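Local coordinates for protein acyl-homoserine-lactone synthase (PDB 6WNS) that catalyses the synthesis of acyl-homoserine lactone quorum-sensing signals, taking the acyl group from a coenzyme A thioester, at residues Y27-Y30 with R34-R37; L129-Q134 with G197-D202. One frame throughout, in Å; residues are numbered along the deposited sequence.

Following the chain from its N terminus, strand 4-7 leads into helix 16-31, whose last turn takes part in contact 1. There Y27-Y30 and R34-R37 close a short loop with three residues between them, where the helix gives way to the long connection before strand 56-60. Contact 2 opens much later, on helix 121-135, and closes a far larger loop of 62 residues that holds strands 140-146, 160-162 and 174-180 and helices 149-155 and 183-192. It ties this helix to the C-terminal tail. The two contacts follow one another in series, neither nesting nor crossing. Their centres are about 27 Å apart, on opposite sides of the chain's centre.

Contact 1: Y27-Y30 with R34-R37; sequences YDIY and RRWR
I29 and R35 meet where the methyl CG2 of I29 lies over one face of the R35 guanidinium, 3.6 Å from NH2. The same methyl sits above the centre of the Y30 ring, so one small group packs against two flat ones whose planes are 70° apart. R35 also reaches Y30 directly: NH1 comes to 3.5 Å from CE2, at a slant to the ring. The arginine side chain runs stretched out, only bent at chi2 (-147°), past the carbonyls of I29 and Y30 and so brings its guanidinium to the methyl and the ring. Q33 OE1 accepts a hydrogen bond from NH2, which helps to fix the guanidinium. Y30 itself is buried, and its ring also takes part in a cation-pi interaction with R105.

The solvent side is much looser. R34 turns its side chain away from the helix and is exposed, while R35 itself remains exposed despite its packing. The backbone supplies the firm link, a hydrogen bond from R35 N to Y30 O of 3.1 Å with an N-H...O angle of 152°. With R34, at positive phi, as the C-prime residue, this is the wider-spanning of the two bonds of a Schellman motif, the other running from R34 N to V31 O, that ends helix 16-31.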
loop_
_atom_site.group_PDB
_atom_site.type_symbol
_atom_site.label_atom_id
_atom_site.label_comp_id
_atom_site.label_asym_id
_atom_site.label_seq_id
_atom_site.Cartn_x
_atom_site.Cartn_y
_atom_site.Cartn_z
ATOM N N TYR A 27 -8.456 -10.219 -7.722
ATOM C CA TYR A 27 -9.711 -11.001 -7.773
ATOM C C TYR A 27 -9.665 -12.082 -6.689
ATOM O O TYR A 27 -10.604 -12.148 -5.889
ATOM C CB TYR A 27 -9.941 -11.601 -9.152
ATOM C CG TYR A 27 -10.906 -12.726 -9.119
ATOM C CD1 TYR A 27 -12.252 -12.441 -9.160
ATOM C CD2 TYR A 27 -10.506 -14.052 -8.980
ATOM C CE1 TYR A 27 -13.196 -13.436 -9.133
ATOM C CE2 TYR A 27 -11.445 -15.076 -8.955
ATOM C CZ TYR A 27 -12.794 -14.755 -9.006
ATOM O OH TYR A 27 -13.798 -15.677 -8.997
ATOM N N ASP A 28 -8.562 -12.814 -6.589
ATOM C CA ASP A 28 -8.445 -13.915 -5.581
ATOM C C ASP A 28 -8.600 -13.350 -4.165
ATOM O O ASP A 28 -9.286 -13.975 -3.324
ATOM C CB ASP A 28 -7.140 -14.668 -5.731
ATOM C CG ASP A 28 -6.970 -15.376 -7.066
ATOM O OD1 ASP A 28 -7.956 -15.803 -7.649
ATOM O OD2 ASP A 28 -5.832 -15.445 -7.533
ATOM N N ILE A 29 -8.032 -12.195 -3.889
ATOM C CA ILE A 29 -7.926 -11.627 -2.529
ATOM C C ILE A 29 -9.201 -10.889 -2.180
ATOM O O ILE A 29 -9.716 -11.086 -1.061
ATOM C CB ILE A 29 -6.739 -10.670 -2.443
ATOM C CG1 ILE A 29 -5.412 -11.411 -2.450
ATOM C CG2 ILE A 29 -6.857 -9.730 -1.238
ATOM C CD1 ILE A 29 -4.254 -10.453 -2.602
ATOM N N TYR A 30 -9.648 -9.993 -3.057
ATOM C CA TYR A 30 -10.668 -8.985 -2.695
ATOM C C TYR A 30 -12.046 -9.479 -3.084
ATOM O O TYR A 30 -13.008 -9.104 -2.349
ATOM C CB TYR A 30 -10.372 -7.606 -3.313
ATOM C CG TYR A 30 -9.118 -7.010 -2.762
ATOM C CD1 TYR A 30 -7.912 -7.148 -3.424
ATOM C CD2 TYR A 30 -9.110 -6.385 -1.518
ATOM C CE1 TYR A 30 -6.745 -6.624 -2.894
ATOM C CE2 TYR A 30 -7.938 -5.885 -0.956
ATOM C CZ TYR A 30 -6.751 -6.032 -1.641
ATOM O OH TYR A 30 -5.608 -5.531 -1.107
ATOM N N ARG A 34 -14.756 -11.651 -0.590
ATOM C CA ARG A 34 -15.927 -10.748 -0.433
ATOM C C ARG A 34 -15.602 -9.675 0.600
ATOM O O ARG A 34 -16.389 -9.452 1.543
ATOM C CB ARG A 34 -17.178 -11.565 -0.111
ATOM C CG ARG A 34 -17.621 -12.416 -1.294
ATOM C CD ARG A 34 -19.056 -12.829 -1.159
ATOM N NE ARG A 34 -19.300 -13.515 0.101
ATOM C CZ ARG A 34 -19.282 -14.846 0.286
ATOM N NH1 ARG A 34 -18.976 -15.665 -0.710
ATOM N NH2 ARG A 34 -19.574 -15.359 1.474
ATOM N N ARG A 35 -14.487 -8.985 0.386
ATOM C CA ARG A 35 -14.119 -7.791 1.183
ATOM C C ARG A 35 -15.077 -6.629 0.862
ATOM O O ARG A 35 -15.645 -6.581 -0.248
ATOM C CB ARG A 35 -12.644 -7.463 0.937
ATOM C CG ARG A 35 -11.733 -8.634 1.302
ATOM C CD ARG A 35 -10.429 -8.074 1.824
ATOM N NE ARG A 35 -9.425 -9.109 2.032
ATOM C CZ ARG A 35 -8.131 -8.864 2.171
ATOM N NH1 ARG A 35 -7.695 -7.621 2.113
ATOM N NH2 ARG A 35 -7.270 -9.853 2.350
ATOM N N TRP A 36 -15.291 -5.783 1.871
ATOM C CA TRP A 36 -16.163 -4.587 1.834
ATOM C C TRP A 36 -15.899 -3.823 0.520
ATOM O O TRP A 36 -14.717 -3.528 0.196
ATOM C CB TRP A 36 -15.914 -3.743 3.100
ATOM C CG TRP A 36 -16.967 -2.715 3.398
ATOM C CD1 TRP A 36 -18.135 -2.920 4.073
ATOM C CD2 TRP A 36 -16.950 -1.309 3.067
ATOM N NE1 TRP A 36 -18.844 -1.753 4.177
ATOM C CE2 TRP A 36 -18.151 -0.746 3.564
ATOM C CE3 TRP A 36 -16.060 -0.474 2.375
ATOM C CZ2 TRP A 36 -18.480 0.603 3.407
ATOM C CZ3 TRP A 36 -16.385 0.860 2.222
ATOM C CH2 TRP A 36 -17.581 1.389 2.722
ATOM N N ARG A 37 -16.978 -3.579 -0.231
ATOM C CA ARG A 37 -17.083 -2.728 -1.444
ATOM C C ARG A 37 -16.268 -3.307 -2.629
ATOM O O ARG A 37 -16.137 -2.561 -3.655
ATOM C CB ARG A 37 -16.683 -1.286 -1.100
ATOM C CG ARG A 37 -17.813 -0.427 -0.519
ATOM C CD ARG A 37 -17.456 1.073 -0.450
ATOM N NE ARG A 37 -17.180 1.712 -1.752
ATOM C CZ ARG A 37 -15.967 1.851 -2.332
ATOM N NH1 ARG A 37 -14.854 1.434 -1.739
ATOM N NH2 ARG A 37 -15.881 2.415 -3.523
#

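Contact 2: L129-Q134 with G197-D202; sequences LLETAQ and GAILAD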
loop_
_atom_site.group_PDB
_atom_site.type_symbol
_atom_site.label_atom_id
_atom_site.label_comp_id
_atom_site.label_asym_id
_atom_site.label_seq_id
_atom_site.Cartn_x
_atom_site.Cartn_y
_atom_site.Cartn_z
ATOM N N LEU A 129 8.017 -0.169 0.440
ATOM C CA LEU A 129 7.057 0.958 0.336
ATOM C C LEU A 129 7.805 2.230 0.752
ATOM O O LEU A 129 7.773 3.172 -0.032
ATOM C CB LEU A 129 5.827 0.734 1.217
ATOM C CG LEU A 129 4.747 1.809 1.068
ATOM C CD1 LEU A 129 4.027 1.701 -0.294
ATOM C CD2 LEU A 129 3.748 1.768 2.226
ATOM N N LEU A 130 8.454 2.240 1.920
ATOM C CA LEU A 130 9.145 3.459 2.440
ATOM C C LEU A 130 10.299 3.820 1.515
ATOM O O LEU A 130 10.486 5.015 1.231
ATOM C CB LEU A 130 9.693 3.217 3.840
ATOM C CG LEU A 130 8.640 2.940 4.898
ATOM C CD1 LEU A 130 9.299 2.607 6.222
ATOM C CD2 LEU A 130 7.695 4.123 5.018
ATOM N N GLU A 131 11.029 2.811 1.056
ATOM C CA GLU A 131 12.206 3.014 0.179
ATOM C C GLU A 131 11.751 3.585 -1.169
ATOM O O GLU A 131 12.421 4.478 -1.717
ATOM C CB GLU A 131 12.993 1.711 0.061
ATOM C CG GLU A 131 13.861 1.476 1.277
ATOM C CD GLU A 131 14.854 0.304 1.131
ATOM O OE1 GLU A 131 14.939 -0.490 2.051
ATOM O OE2 GLU A 131 15.592 0.242 0.122
ATOM N N THR A 132 10.673 3.076 -1.730
ATOM C CA THR A 132 10.144 3.585 -3.015
ATOM C C THR A 132 9.676 5.019 -2.805
ATOM O O THR A 132 10.058 5.902 -3.683
ATOM C CB THR A 132 9.067 2.656 -3.543
ATOM O OG1 THR A 132 9.663 1.355 -3.534
ATOM C CG2 THR A 132 8.574 3.059 -4.915
ATOM N N ALA A 133 8.994 5.288 -1.650
ATOM C CA ALA A 133 8.452 6.649 -1.443
ATOM C C ALA A 133 9.638 7.630 -1.292
ATOM O O ALA A 133 9.574 8.744 -1.873
ATOM C CB ALA A 133 7.532 6.667 -0.251
ATOM N N GLN A 134 10.688 7.188 -0.588
ATOM C CA GLN A 134 11.949 7.942 -0.382
ATOM C C GLN A 134 12.482 8.342 -1.747
ATOM O O GLN A 134 12.683 9.539 -1.992
ATOM C CB GLN A 134 13.001 7.067 0.302
ATOM C CG GLN A 134 14.316 7.812 0.602
ATOM C CD GLN A 134 14.458 8.191 2.119
ATOM O OE1 GLN A 134 15.146 7.475 2.857
ATOM N NE2 GLN A 134 13.980 9.456 2.464
ATOM N N GLY A 197 20.262 -7.729 2.060
ATOM C CA GLY A 197 20.626 -7.443 0.656
ATOM C C GLY A 197 19.905 -6.151 0.172
ATOM O O GLY A 197 19.302 -5.320 1.034
ATOM N N ALA A 198 20.031 -5.886 -1.163
ATOM C CA ALA A 198 19.203 -4.876 -1.868
ATOM C C ALA A 198 17.740 -5.295 -1.757
ATOM O O ALA A 198 17.491 -6.522 -1.750
ATOM C CB ALA A 198 19.633 -4.772 -3.305
ATOM N N ILE A 199 16.802 -4.336 -1.675
ATOM C CA ILE A 199 15.351 -4.660 -1.642
ATOM C C ILE A 199 14.752 -4.146 -2.961
ATOM O O ILE A 199 14.142 -4.955 -3.672
ATOM C CB ILE A 199 14.595 -4.094 -0.422
ATOM C CG1 ILE A 199 15.178 -4.478 0.926
ATOM C CG2 ILE A 199 13.156 -4.555 -0.444
ATOM C CD1 ILE A 199 14.285 -4.037 2.076
ATOM N N LEU A 200 14.953 -2.870 -3.306
ATOM C CA LEU A 200 14.417 -2.265 -4.567
ATOM C C LEU A 200 15.205 -2.765 -5.775
ATOM O O LEU A 200 16.435 -2.688 -5.714
ATOM C CB LEU A 200 14.545 -0.741 -4.521
ATOM C CG LEU A 200 14.024 -0.050 -3.262
ATOM C CD1 LEU A 200 14.247 1.453 -3.363
ATOM C CD2 LEU A 200 12.549 -0.369 -3.053
ATOM N N ALA A 201 14.521 -3.166 -6.849
ATOM C CA ALA A 201 15.066 -3.256 -8.231
ATOM C C ALA A 201 14.997 -1.863 -8.897
ATOM O O ALA A 201 14.004 -1.548 -9.603
ATOM C CB ALA A 201 14.309 -4.310 -9.001
ATOM N N ASP A 202 16.040 -1.068 -8.650
ATOM C CA ASP A 202 16.296 0.345 -9.065
ATOM C C ASP A 202 16.701 0.486 -10.547
ATOM O O ASP A 202 16.142 1.353 -11.255
ATOM C CB ASP A 202 17.520 0.873 -8.304
ATOM C CG ASP A 202 17.292 1.498 -6.941
ATOM O OD1 ASP A 202 18.150 1.304 -6.077
ATOM O OD2 ASP A 202 16.283 2.214 -6.780
#
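The carboxylate of E131 is the flat group here, and the two hydrophobic residues I199 and L200 approach it from the same side of its plane, both at a slant. I199 brings CD1 to 3.6 Å from OE1, its side chain crossing that of the glutamate at about a right angle, while L200 CG lies 3.7 Å from OE2. These approaches of aliphatic carbon are van der Waals contacts; the charge is met by R190, whose NH2 forms a salt bridge with OE1. R190 also donates from NH1 to G197 O, so one arginine joins the helix to the tail.

Most of the packing falls to L200, which points toward the helix. Its CD1 rests 3.7 Å from E131 CB, while CD2 touches that same carbon and also comes to 3.4 Å from T132 OG1. The threonine's chi1 of -52° sets OG1 beside its own backbone N, where it hydrogen-bonds to G128 O one turn back; the hydroxyl is thus satisfied although a methyl lies against it. An alanine in place of L200 would probably open a gap beside E131 CB and T132 OG1, leaving the tail less firmly seated on the helix.

Strand 4-7, at one edge of the sheet, flanks both segments: T132 packs on L6, and the tail 197-202 is joined to the strand by the backbone hydrogen bonds of I199 and A201 with I4. Through I199 the tail also packs on F124 and C127 of helix 121-135, and it meets R190 of helix 183-192.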